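PDB 4JZ6: salicylaldehyde dehydrogenase NahF from Pseudomonas putida, which probably catalyses the NAD+-dependent oxidation of salicylaldehyde to salicylate, a step in the breakdown of naphthalene. Local coordinates for residues N418-L424 / Y463-T469; I300-R306 / Y393-F398; N457-Y463 / F474-A478. All blocks are in the same frame, centred on the assembly; numbering follows the deposited sequence.

Contact 1: N418-L424 / Y463-T469. With NK (salicylaldehyde), chain B; SO4 (sulfate ion), chain D.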
loop_
_atom_site.group_PDB
_atom_site.type_symbol
_atom_site.label_atom_id
_atom_site.label_comp_id
_atom_site.label_asym_id
_atom_site.label_seq_id
_atom_site.Cartn_x
_atom_site.Cartn_y
_atom_site.Cartn_z
ATOM N N ASN A 418 -12.180 18.176 -8.867
ATOM C CA ASN A 418 -12.257 17.237 -7.756
ATOM C C ASN A 418 -13.424 16.251 -7.827
ATOM O O ASN A 418 -13.472 15.287 -7.058
ATOM C CB ASN A 418 -12.275 17.986 -6.423
ATOM C CG ASN A 418 -10.883 18.302 -5.915
ATOM O OD1 ASN A 418 -9.900 17.724 -6.373
ATOM N ND2 ASN A 418 -10.793 19.214 -4.957
ATOM N N ASP A 419 -14.361 16.478 -8.743
ATOM C CA ASP A 419 -15.508 15.578 -8.837
ATOM C C ASP A 419 -15.249 14.365 -9.744
ATOM O O ASP A 419 -16.096 13.483 -9.880
ATOM C CB ASP A 419 -16.790 16.339 -9.206
ATOM C CG ASP A 419 -17.148 16.237 -10.686
ATOM O OD1 ASP A 419 -18.364 16.183 -10.986
ATOM O OD2 ASP A 419 -16.237 16.229 -11.547
ATOM N N SER A 420 -14.077 14.329 -10.366
ATOM C CA SER A 420 -13.670 13.156 -11.128
ATOM C C SER A 420 -13.457 11.973 -10.198
ATOM O O SER A 420 -13.075 12.134 -9.040
ATOM C CB SER A 420 -12.378 13.428 -11.899
ATOM O OG SER A 420 -11.941 12.265 -12.582
ATOM N N VAL A 421 -13.696 10.780 -10.720
ATOM C CA VAL A 421 -13.465 9.559 -9.968
ATOM C C VAL A 421 -11.982 9.189 -10.027
ATOM O O VAL A 421 -11.519 8.310 -9.299
ATOM C CB VAL A 421 -14.345 8.403 -10.511
ATOM C CG1 VAL A 421 -13.669 7.700 -11.686
ATOM C CG2 VAL A 421 -14.683 7.435 -9.403
ATOM N N TYR A 422 -11.243 9.876 -10.897
ATOM C CA TYR A 422 -9.802 9.665 -11.044
ATOM C C TYR A 422 -9.016 10.840 -10.473
ATOM O O TYR A 422 -9.586 11.873 -10.114
ATOM C CB TYR A 422 -9.422 9.511 -12.517
ATOM C CG TYR A 422 -10.121 8.392 -13.245
ATOM C CD1 TYR A 422 -9.736 7.072 -13.053
ATOM C CD2 TYR A 422 -11.147 8.654 -14.145
ATOM C CE1 TYR A 422 -10.364 6.037 -13.731
ATOM C CE2 TYR A 422 -11.782 7.627 -14.826
ATOM C CZ TYR A 422 -11.386 6.321 -14.616
ATOM O OH TYR A 422 -12.008 5.293 -15.290
ATOM N N GLY A 423 -7.697 10.681 -10.424
ATOM C CA GLY A 423 -6.816 11.719 -9.926
ATOM C C GLY A 423 -5.365 11.437 -10.261
ATOM O O GLY A 423 -4.531 11.317 -9.368
ATOM N N LEU A 424 -5.060 11.341 -11.552
ATOM C CA LEU A 424 -3.701 11.036 -11.998
ATOM C C LEU A 424 -2.870 12.301 -12.189
ATOM O O LEU A 424 -2.025 12.639 -11.357
ATOM C CB LEU A 424 -3.721 10.215 -13.297
ATOM C CG LEU A 424 -2.359 9.853 -13.906
ATOM C CD1 LEU A 424 -1.427 9.242 -12.861
ATOM C CD2 LEU A 424 -2.511 8.913 -15.099
ATOM N N TYR A 463 5.586 9.155 -9.503
ATOM C CA TYR A 463 4.491 9.112 -10.461
ATOM C C TYR A 463 3.378 8.165 -10.009
ATOM O O TYR A 463 3.593 6.960 -9.838
ATOM C CB TYR A 463 4.990 8.727 -11.852
ATOM C CG TYR A 463 3.926 8.867 -12.906
ATOM C CD1 TYR A 463 3.724 10.077 -13.557
ATOM C CD2 TYR A 463 3.106 7.795 -13.243
ATOM C CE1 TYR A 463 2.738 10.216 -14.522
ATOM C CE2 TYR A 463 2.119 7.924 -14.204
ATOM C CZ TYR A 463 1.938 9.135 -14.840
ATOM O OH TYR A 463 0.959 9.258 -15.800
ATOM N N GLY A 464 2.187 8.729 -9.825
ATOM C CA GLY A 464 1.030 7.970 -9.392
ATOM C C GLY A 464 -0.190 8.850 -9.202
ATOM O O GLY A 464 -0.103 10.072 -9.327
ATOM N N GLY A 465 -1.328 8.230 -8.892
ATOM C CA GLY A 465 -2.563 8.968 -8.679
ATOM C C GLY A 465 -3.308 8.616 -7.401
ATOM O O GLY A 465 -2.869 7.770 -6.624
ATOM N N THR A 466 -4.441 9.279 -7.186
ATOM C CA THR A 466 -5.313 9.004 -6.049
ATOM C C THR A 466 -6.612 8.413 -6.569
ATOM O O THR A 466 -6.829 8.358 -7.780
ATOM C CB THR A 466 -5.661 10.292 -5.277
ATOM O OG1 THR A 466 -6.530 11.109 -6.073
ATOM C CG2 THR A 466 -4.405 11.083 -4.964
ATOM N N LYS A 467 -7.480 7.990 -5.655
ATOM C CA LYS A 467 -8.794 7.459 -6.022
ATOM C C LYS A 467 -8.706 6.284 -6.989
ATOM O O LYS A 467 -7.883 5.393 -6.815
ATOM C CB LYS A 467 -9.671 8.551 -6.630
ATOM C CG LYS A 467 -9.820 9.790 -5.776
ATOM C CD LYS A 467 -10.737 10.775 -6.472
ATOM C CE LYS A 467 -10.462 12.198 -6.043
ATOM N NZ LYS A 467 -11.251 13.158 -6.862
ATOM N N ASN A 468 -9.555 6.295 -8.014
ATOM C CA ASN A 468 -9.612 5.192 -8.969
ATOM C C ASN A 468 -8.350 5.030 -9.812
ATOM O O ASN A 468 -8.221 4.055 -10.552
ATOM C CB ASN A 468 -10.837 5.310 -9.879
ATOM C CG ASN A 468 -12.107 4.814 -9.218
ATOM O OD1 ASN A 468 -12.235 4.825 -7.990
ATOM N ND2 ASN A 468 -13.057 4.366 -10.033
ATOM N N THR A 469 -7.426 5.983 -9.704
ATOM C CA THR A 469 -6.136 5.878 -10.385
ATOM C C THR A 469 -5.241 4.842 -9.679
ATOM O O THR A 469 -4.241 4.379 -10.222
ATOM C CB THR A 469 -5.445 7.262 -10.507
ATOM O OG1 THR A 469 -6.373 8.209 -11.052
ATOM C CG2 THR A 469 -4.229 7.191 -11.420
HETATM O OAH NK B . -0.231 7.070 -18.916
HETATM C CAD NK B . 0.582 6.236 -19.264
HETATM C CAA NK B . 2.002 6.626 -19.131
HETATM C CAC NK B . 2.508 7.148 -17.942
HETATM C CAG NK B . 3.852 7.503 -17.873
HETATM C CAI NK B . 4.675 7.356 -18.973
HETATM C CAE NK B . 4.172 6.846 -20.156
HETATM C CAB NK B . 2.828 6.480 -20.238
HETATM O OAF NK B . 2.280 5.968 -21.389
HETATM S S SO4 D . -6.039 7.805 -1.990
HETATM O O1 SO4 D . -5.571 6.480 -2.392
HETATM O O2 SO4 D . -5.033 8.789 -2.376
HETATM O O3 SO4 D . -7.312 8.106 -2.649
HETATM O O4 SO4 D . -6.224 7.832 -0.540
HETATM O O HOH W 1 -9.446 13.791 -8.632
HETATM O O HOH W 2 -13.593 4.150 -12.985
#
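Tyr463 meets Leu424 with its phenol end: OH lies 3.6 Å from Leu424 CD2, while Leu424 CD1 approaches the ring obliquely near CZ. Tyr463 CG is anti to the backbone N (chi1 -172°), which carries the OH forward to CAC of the bound salicylaldehyde. At Gly465 the backbones touch, CA 3.1 Å from Gly423 O, and a side chain there would collide with that oxygen. Thr466 N donates to Gly423 O (3.0 Å), reaching it from above the carbonyl plane. Lys467 runs its extended chain along the opposing carbonyls, CB 3.3 Å from Val421 O and NZ 3.0 Å from Ser420 O, with a weak bond to Asn418 O and a salt bridge to Glu444. With an alanine here, the carbonyls of Asn418 and Ser420 would probably lose their common ammonium donor and Glu444 its counter-charge. Lys467 N donates to a sulfate, probably from the crystallisation liquor, that Arg239 and Arg240 of the second subunit also bind. Asn468 N bonds to Val421 O (3.1 Å), and its ND2 packs 3.5 Å from Val421 CG2. Thr469 OG1 accepts a straight bond from Gly423 N (2.9 Å, 170°) and donates a hydrogen bond to Gly269 O, while CG2 abuts Leu424 CB. Loops zipped together mainly through backbone carbonyls join the approaches to strands 425-429 and 470-471, a seam of the aldehyde dehydrogenase fold ending at the substrate pocket.

Contact 2: I300-R306 / Y393-F398. With NK (salicylaldehyde), chain B.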
loop_
_atom_site.group_PDB
_atom_site.type_symbol
_atom_site.label_atom_id
_atom_site.label_comp_id
_atom_site.label_asym_id
_atom_site.label_seq_id
_atom_site.Cartn_x
_atom_site.Cartn_y
_atom_site.Cartn_z
ATOM N N ILE A 300 -2.640 7.899 -23.723
ATOM C CA ILE A 300 -1.818 7.944 -22.524
ATOM C C ILE A 300 -2.770 8.040 -21.346
ATOM O O ILE A 300 -3.775 8.740 -21.436
ATOM C CB ILE A 300 -0.874 9.162 -22.547
ATOM C CG1 ILE A 300 -0.252 9.316 -23.940
ATOM C CG2 ILE A 300 0.199 9.035 -21.478
ATOM C CD1 ILE A 300 0.680 10.498 -24.078
ATOM N N CYS A 301 -2.481 7.338 -20.250
ATOM C CA CYS A 301 -3.396 7.351 -19.101
ATOM C C CYS A 301 -3.515 8.762 -18.532
ATOM O O CYS A 301 -4.525 9.103 -17.917
ATOM C CB CYS A 301 -2.976 6.355 -18.010
ATOM S SG CYS A 301 -3.076 4.601 -18.468
ATOM N N MET A 302 -2.486 9.579 -18.760
ATOM C CA MET A 302 -2.504 10.973 -18.325
ATOM C C MET A 302 -2.810 11.967 -19.448
ATOM O O MET A 302 -2.627 13.175 -19.264
ATOM C CB MET A 302 -1.188 11.354 -17.639
ATOM C CG MET A 302 0.074 11.049 -18.441
ATOM S SD MET A 302 1.558 11.756 -17.681
ATOM C CE MET A 302 2.849 10.880 -18.574
ATOM N N SER A 303 -3.261 11.468 -20.602
ATOM C CA SER A 303 -3.667 12.342 -21.703
ATOM C C SER A 303 -4.704 13.310 -21.190
ATOM O O SER A 303 -5.532 12.947 -20.356
ATOM C CB SER A 303 -4.273 11.550 -22.863
ATOM O OG SER A 303 -3.281 10.900 -23.630
ATOM N N THR A 304 -4.652 14.543 -21.673
ATOM C CA THR A 304 -5.604 15.559 -21.263
ATOM C C THR A 304 -6.999 15.171 -21.740
ATOM O O THR A 304 -7.304 15.275 -22.928
ATOM C CB THR A 304 -5.229 16.913 -21.856
ATOM O OG1 THR A 304 -3.833 17.154 -21.639
ATOM C CG2 THR A 304 -6.045 18.009 -21.212
ATOM N N GLU A 305 -7.841 14.708 -20.819
ATOM C CA GLU A 305 -9.181 14.252 -21.183
ATOM C C GLU A 305 -10.251 15.305 -20.908
ATOM O O GLU A 305 -11.365 15.212 -21.412
ATOM C CB GLU A 305 -9.526 12.948 -20.463
ATOM C CG GLU A 305 -8.576 11.803 -20.775
ATOM C CD GLU A 305 -9.298 10.534 -21.186
ATOM O OE1 GLU A 305 -10.547 10.533 -21.181
ATOM O OE2 GLU A 305 -8.617 9.541 -21.525
ATOM N N ARG A 306 -9.906 16.302 -20.102
ATOM C CA ARG A 306 -10.810 17.411 -19.824
ATOM C C ARG A 306 -10.095 18.737 -20.013
ATOM O O ARG A 306 -8.911 18.871 -19.689
ATOM C CB ARG A 306 -11.316 17.354 -18.383
ATOM C CG ARG A 306 -12.408 16.347 -18.101
ATOM C CD ARG A 306 -12.444 16.071 -16.614
ATOM N NE ARG A 306 -13.746 15.614 -16.146
ATOM C CZ ARG A 306 -14.159 15.723 -14.885
ATOM N NH1 ARG A 306 -13.370 16.277 -13.971
ATOM N NH2 ARG A 306 -15.361 15.286 -14.537
ATOM N N TYR A 393 -18.202 12.882 -19.593
ATOM C CA TYR A 393 -17.805 13.845 -18.566
ATOM C C TYR A 393 -16.695 13.311 -17.650
ATOM O O TYR A 393 -15.763 14.035 -17.309
ATOM C CB TYR A 393 -19.031 14.244 -17.744
ATOM C CG TYR A 393 -18.814 15.266 -16.648
ATOM C CD1 TYR A 393 -18.685 14.872 -15.319
ATOM C CD2 TYR A 393 -18.791 16.625 -16.934
ATOM C CE1 TYR A 393 -18.517 15.803 -14.309
ATOM C CE2 TYR A 393 -18.626 17.565 -15.931
ATOM C CZ TYR A 393 -18.488 17.152 -14.621
ATOM O OH TYR A 393 -18.320 18.091 -13.620
ATOM N N ASP A 394 -16.776 12.044 -17.263
ATOM C CA ASP A 394 -15.760 11.504 -16.369
ATOM C C ASP A 394 -15.245 10.125 -16.776
ATOM O O ASP A 394 -14.255 9.644 -16.228
ATOM C CB ASP A 394 -16.265 11.482 -14.922
ATOM C CG ASP A 394 -15.140 11.322 -13.916
ATOM O OD1 ASP A 394 -14.034 11.849 -14.178
ATOM O OD2 ASP A 394 -15.355 10.670 -12.866
ATOM N N GLU A 395 -15.906 9.481 -17.730
ATOM C CA GLU A 395 -15.420 8.196 -18.224
ATOM C C GLU A 395 -14.173 8.380 -19.088
ATOM O O GLU A 395 -14.153 9.209 -19.998
ATOM C CB GLU A 395 -16.509 7.478 -19.017
ATOM C CG GLU A 395 -16.956 6.167 -18.403
ATOM C CD GLU A 395 -18.368 5.790 -18.807
ATOM O OE1 GLU A 395 -18.517 4.936 -19.706
ATOM O OE2 GLU A 395 -19.325 6.347 -18.221
ATOM N N GLU A 396 -13.133 7.607 -18.797
ATOM C CA GLU A 396 -11.898 7.678 -19.569
ATOM C C GLU A 396 -12.128 7.207 -20.999
ATOM O O GLU A 396 -12.777 6.188 -21.226
ATOM C CB GLU A 396 -10.799 6.839 -18.908
ATOM C CG GLU A 396 -9.426 7.028 -19.524
ATOM C CD GLU A 396 -8.342 6.264 -18.790
ATOM O OE1 GLU A 396 -7.196 6.760 -18.741
ATOM O OE2 GLU A 396 -8.633 5.165 -18.264
ATOM N N THR A 397 -11.598 7.955 -21.959
ATOM C CA THR A 397 -11.739 7.613 -23.366
ATOM C C THR A 397 -10.363 7.548 -24.018
ATOM O O THR A 397 -9.743 8.573 -24.280
ATOM C CB THR A 397 -12.596 8.656 -24.109
ATOM O OG1 THR A 397 -11.875 9.891 -24.209
ATOM C CG2 THR A 397 -13.911 8.898 -23.373
ATOM N N PHE A 398 -9.881 6.340 -24.276
ATOM C CA PHE A 398 -8.538 6.163 -24.814
ATOM C C PHE A 398 -8.498 6.444 -26.306
ATOM O O PHE A 398 -8.593 5.525 -27.121
ATOM C CB PHE A 398 -8.032 4.746 -24.526
ATOM C CG PHE A 398 -6.825 4.711 -23.637
ATOM C CD1 PHE A 398 -6.822 5.389 -22.422
ATOM C CD2 PHE A 398 -5.691 4.004 -24.010
ATOM C CE1 PHE A 398 -5.709 5.363 -21.601
ATOM C CE2 PHE A 398 -4.572 3.973 -23.189
ATOM C CZ PHE A 398 -4.581 4.654 -21.983
HETATM O OAH NK B . -0.231 7.070 -18.916
HETATM C CAD NK B . 0.582 6.236 -19.264
HETATM C CAA NK B . 2.002 6.626 -19.131
HETATM C CAC NK B . 2.508 7.148 -17.942
HETATM C CAG NK B . 3.852 7.503 -17.873
HETATM C CAI NK B . 4.675 7.356 -18.973
HETATM C CAE NK B . 4.172 6.846 -20.156
HETATM C CAB NK B . 2.828 6.480 -20.238
HETATM O OAF NK B . 2.280 5.968 -21.389
#
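Arg306 reaches over to Tyr393 from the start of strand 306-310, in the central sheet of the aldehyde dehydrogenase catalytic domain. Its CB points toward 393-398, and the chain beyond, extended from CG to NE, lies among Val403 and Ile405 of strand 401-407. NE donates to Tyr393 O at 2.8 Å, nearly along the C=O axis; NH2 adds a second bond to the same oxygen at 3.1 Å, from above the carbonyl plane. This side-on grip fixes the rotation of the guanidinium. CZ stands 4.6 Å from the centroid of the Tyr393 ring, over its face, a cation-pi contact in which the two planes are 66° apart and NH2 comes closest. At the tip, NH1 donates to Ile416 O and NH2 forms a salt bridge with Asp419. Asp394 OD1 sits above one face of the guanidinium, 3.7 Å from NH2, a long contact of charges alone; OD1 of Asp394 is hydrogen-bonded to Ser420 OG. One residue earlier, Glu305 OE1 takes Thr397 N on its syn lone pair (2.9 Å) and also meets Lys271, whose charge probably offsets the closeness of the Glu305 and Glu396 carboxylates. Glu396 OE1 accepts from Gly270 N. Residues 300-306 also bring Ile300, Cys301 and Met302 to the salicylaldehyde pocket. There Cys301 N makes a weak bond to the ligand oxygen OAH, while Cys301 SG lies at the edge of the Phe398 ring, 3.8 Å from CZ.

Contact 3: N457-Y463 / F474-A478. With NK (salicylaldehyde), chain B; EDO (1,2-ethanediol), chain G.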
loop_
_atom_site.group_PDB
_atom_site.type_symbol
_atom_site.label_atom_id
_atom_site.label_comp_id
_atom_site.label_asym_id
_atom_site.label_seq_id
_atom_site.Cartn_x
_atom_site.Cartn_y
_atom_site.Cartn_z
ATOM N N ASN A 457 6.399 13.380 -16.929
ATOM C CA ASN A 457 6.944 12.322 -16.087
ATOM C C ASN A 457 8.451 12.419 -16.052
ATOM O O ASN A 457 9.113 12.343 -17.089
ATOM C CB ASN A 457 6.522 10.935 -16.578
ATOM C CG ASN A 457 6.974 9.803 -15.648
ATOM O OD1 ASN A 457 7.287 8.700 -16.111
ATOM N ND2 ASN A 457 7.006 10.067 -14.348
ATOM N N GLU A 458 8.994 12.605 -14.855
ATOM C CA GLU A 458 10.441 12.627 -14.662
ATOM C C GLU A 458 10.765 11.526 -13.651
ATOM O O GLU A 458 9.971 11.247 -12.761
ATOM C CB GLU A 458 10.878 14.022 -14.176
ATOM C CG GLU A 458 10.499 15.153 -15.144
ATOM C CD GLU A 458 10.901 16.541 -14.658
ATOM O OE1 GLU A 458 12.030 16.700 -14.152
ATOM O OE2 GLU A 458 10.082 17.480 -14.787
ATOM N N ALA A 459 11.912 10.884 -13.810
ATOM C CA ALA A 459 12.243 9.731 -12.989
ATOM C C ALA A 459 12.588 10.115 -11.546
ATOM O O ALA A 459 12.482 9.283 -10.633
ATOM C CB ALA A 459 13.365 8.928 -13.615
ATOM N N GLN A 460 12.995 11.367 -11.338
ATOM C CA GLN A 460 13.297 11.860 -9.991
ATOM C C GLN A 460 12.019 12.141 -9.216
ATOM O O GLN A 460 12.048 12.330 -7.996
ATOM C CB GLN A 460 14.093 13.167 -10.032
ATOM C CG GLN A 460 15.044 13.308 -11.172
ATOM C CD GLN A 460 14.408 13.892 -12.404
ATOM O OE1 GLN A 460 13.890 13.157 -13.249
ATOM N NE2 GLN A 460 14.456 15.221 -12.531
ATOM N N ALA A 461 10.902 12.194 -9.932
ATOM C CA ALA A 461 9.652 12.652 -9.350
ATOM C C ALA A 461 8.671 11.506 -9.281
ATOM O O ALA A 461 8.499 10.787 -10.259
ATOM C CB ALA A 461 9.084 13.785 -10.170
ATOM N N PRO A 462 8.014 11.339 -8.124
ATOM C CA PRO A 462 7.077 10.232 -7.918
ATOM C C PRO A 462 5.948 10.300 -8.931
ATOM O O PRO A 462 5.431 11.392 -9.192
ATOM C CB PRO A 462 6.536 10.489 -6.507
ATOM C CG PRO A 462 6.711 11.940 -6.295
ATOM C CD PRO A 462 7.998 12.281 -6.994
ATOM N N TYR A 463 5.586 9.155 -9.503
ATOM C CA TYR A 463 4.491 9.112 -10.461
ATOM C C TYR A 463 3.378 8.165 -10.009
ATOM O O TYR A 463 3.593 6.960 -9.838
ATOM C CB TYR A 463 4.990 8.727 -11.852
ATOM C CG TYR A 463 3.926 8.867 -12.906
ATOM C CD1 TYR A 463 3.724 10.077 -13.557
ATOM C CD2 TYR A 463 3.106 7.795 -13.243
ATOM C CE1 TYR A 463 2.738 10.216 -14.522
ATOM C CE2 TYR A 463 2.119 7.924 -14.204
ATOM C CZ TYR A 463 1.938 9.135 -14.840
ATOM O OH TYR A 463 0.959 9.258 -15.800
ATOM N N PHE A 474 5.511 4.740 -8.792
ATOM C CA PHE A 474 6.768 4.522 -9.506
ATOM C C PHE A 474 7.565 5.829 -9.504
ATOM O O PHE A 474 7.016 6.889 -9.184
ATOM C CB PHE A 474 6.520 4.070 -10.949
ATOM C CG PHE A 474 6.254 2.599 -11.102
ATOM C CD1 PHE A 474 7.249 1.667 -10.849
ATOM C CD2 PHE A 474 5.014 2.148 -11.536
ATOM C CE1 PHE A 474 7.006 0.305 -11.010
ATOM C CE2 PHE A 474 4.765 0.795 -11.693
ATOM C CZ PHE A 474 5.766 -0.130 -11.429
ATOM N N ASP A 475 8.852 5.744 -9.847
ATOM C CA ASP A 475 9.751 6.910 -9.934
ATOM C C ASP A 475 9.976 7.640 -8.605
ATOM O O ASP A 475 9.282 7.389 -7.617
ATOM C CB ASP A 475 9.279 7.895 -11.003
ATOM C CG ASP A 475 9.204 7.267 -12.365
ATOM O OD1 ASP A 475 10.155 6.543 -12.728
ATOM O OD2 ASP A 475 8.192 7.486 -13.068
ATOM N N GLY A 476 10.955 8.542 -8.590
ATOM C CA GLY A 476 11.279 9.296 -7.389
ATOM C C GLY A 476 11.801 8.421 -6.263
ATOM O O GLY A 476 12.041 7.230 -6.449
ATOM N N ARG A 477 11.983 9.002 -5.087
ATOM C CA ARG A 477 12.428 8.215 -3.950
ATOM C C ARG A 477 11.309 7.295 -3.459
ATOM O O ARG A 477 11.571 6.254 -2.855
ATOM C CB ARG A 477 12.905 9.120 -2.820
ATOM C CG ARG A 477 14.113 9.983 -3.148
ATOM C CD ARG A 477 14.419 10.902 -1.962
ATOM N NE ARG A 477 15.620 11.718 -2.138
ATOM C CZ ARG A 477 15.964 12.711 -1.323
ATOM N NH1 ARG A 477 15.188 13.012 -0.285
ATOM N NH2 ARG A 477 17.072 13.410 -1.542
ATOM N N ALA A 478 10.063 7.671 -3.732
ATOM C CA ALA A 478 8.909 6.926 -3.222
ATOM C C ALA A 478 8.821 5.485 -3.731
ATOM O O ALA A 478 8.222 4.623 -3.089
ATOM C CB ALA A 478 7.625 7.666 -3.537
HETATM O OAH NK B . -0.231 7.070 -18.916
HETATM C CAD NK B . 0.582 6.236 -19.264
HETATM C CAA NK B . 2.002 6.626 -19.131
HETATM C CAC NK B . 2.508 7.148 -17.942
HETATM C CAG NK B . 3.852 7.503 -17.873
HETATM C CAI NK B . 4.675 7.356 -18.973
HETATM C CAE NK B . 4.172 6.846 -20.156
HETATM C CAB NK B . 2.828 6.480 -20.238
HETATM O OAF NK B . 2.280 5.968 -21.389
HETATM C C1 EDO G . 12.164 10.662 -17.186
HETATM O O1 EDO G . 13.237 11.452 -16.652
HETATM C C2 EDO G . 12.540 9.183 -17.173
HETATM O O2 EDO G . 11.425 8.387 -17.597
HETATM O O HOH W 3 13.684 6.997 -8.758
HETATM O O HOH W 4 11.398 12.068 -5.479
#
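Asp475 and Asn457 reach toward each other, carboxylate to amide. Asn457 ND2 donates to Asp475 OD2 at 3.1 Å, with the oxygen in the amide plane but the nitrogen above the carboxylate plane. CG of Asp475, anti to the carbonyl carbon (chi1 -59°), swings the carboxylate to Asn457. OD1 takes Tyr178 OH, so both oxygens of this buried group have a donor. Asp475 CB presses to 3.1 Å from Ala461 O. Around this pair backbone groups bond to one another and to two waters. Tyr463 N bonds to Phe474 O at 2.7 Å and Phe474 N returns the bond to Tyr463 O at 3.1 Å, a single antiparallel hydrogen-bonded bridge. Ala459 O accepts from Gly476 N (2.7 Å) and from a water that also serves Gly476 O. Gln460 O receives a CA-H contact from Gly476 CA (3.2 Å) and a second water, which accepts from Arg477 N. Gly476 has positive phi, and a side chain would strike Pro462 N, so glycine suits this crossing. The type I turn from Glu458 to Ala461 is closed by Ala461 N to Glu458 O, and Gln460 NE2 donates to Glu458 OE1 across the turn; these two groups also bond to Pro141 O and Thr142 OG1 of the second subunit, respectively. A 1,2-ethanediol, probably from the crystallisation liquor, takes Ala459 N. The loops flanking strand 470-471 set the backbone of the pocket residue Tyr463. Ala459 packs on helix 111-130, Phe474 on helix 170-181 and strand 264-267, and Trp488 of strand 485-491 of the second subunit on Glu458 and Ala461.

Contact 1 and contact 2, with centres about 11 Å apart, are bolted together by Asp394: its OD1 is 2.7 Å from Ser420 OG and its OD2 2.7 Å from Val421 N, both probable hydrogen bonds. The centre of contact 3 is about 17 Å from that of contact 1 and about 21 Å from that of contact 2. Contacts 1 and 3 share Tyr463, whose backbone is held in contact 3 while its phenol end packs on Leu424. Tyr463 OH also lies 3.2 Å from Met302 SD of contact 2. All three touch the same salicylaldehyde; the side chain of Tyr463 is about 3 Å, and that of Cys301 about 7 Å, from that of Glu267, the predicted active-site residue.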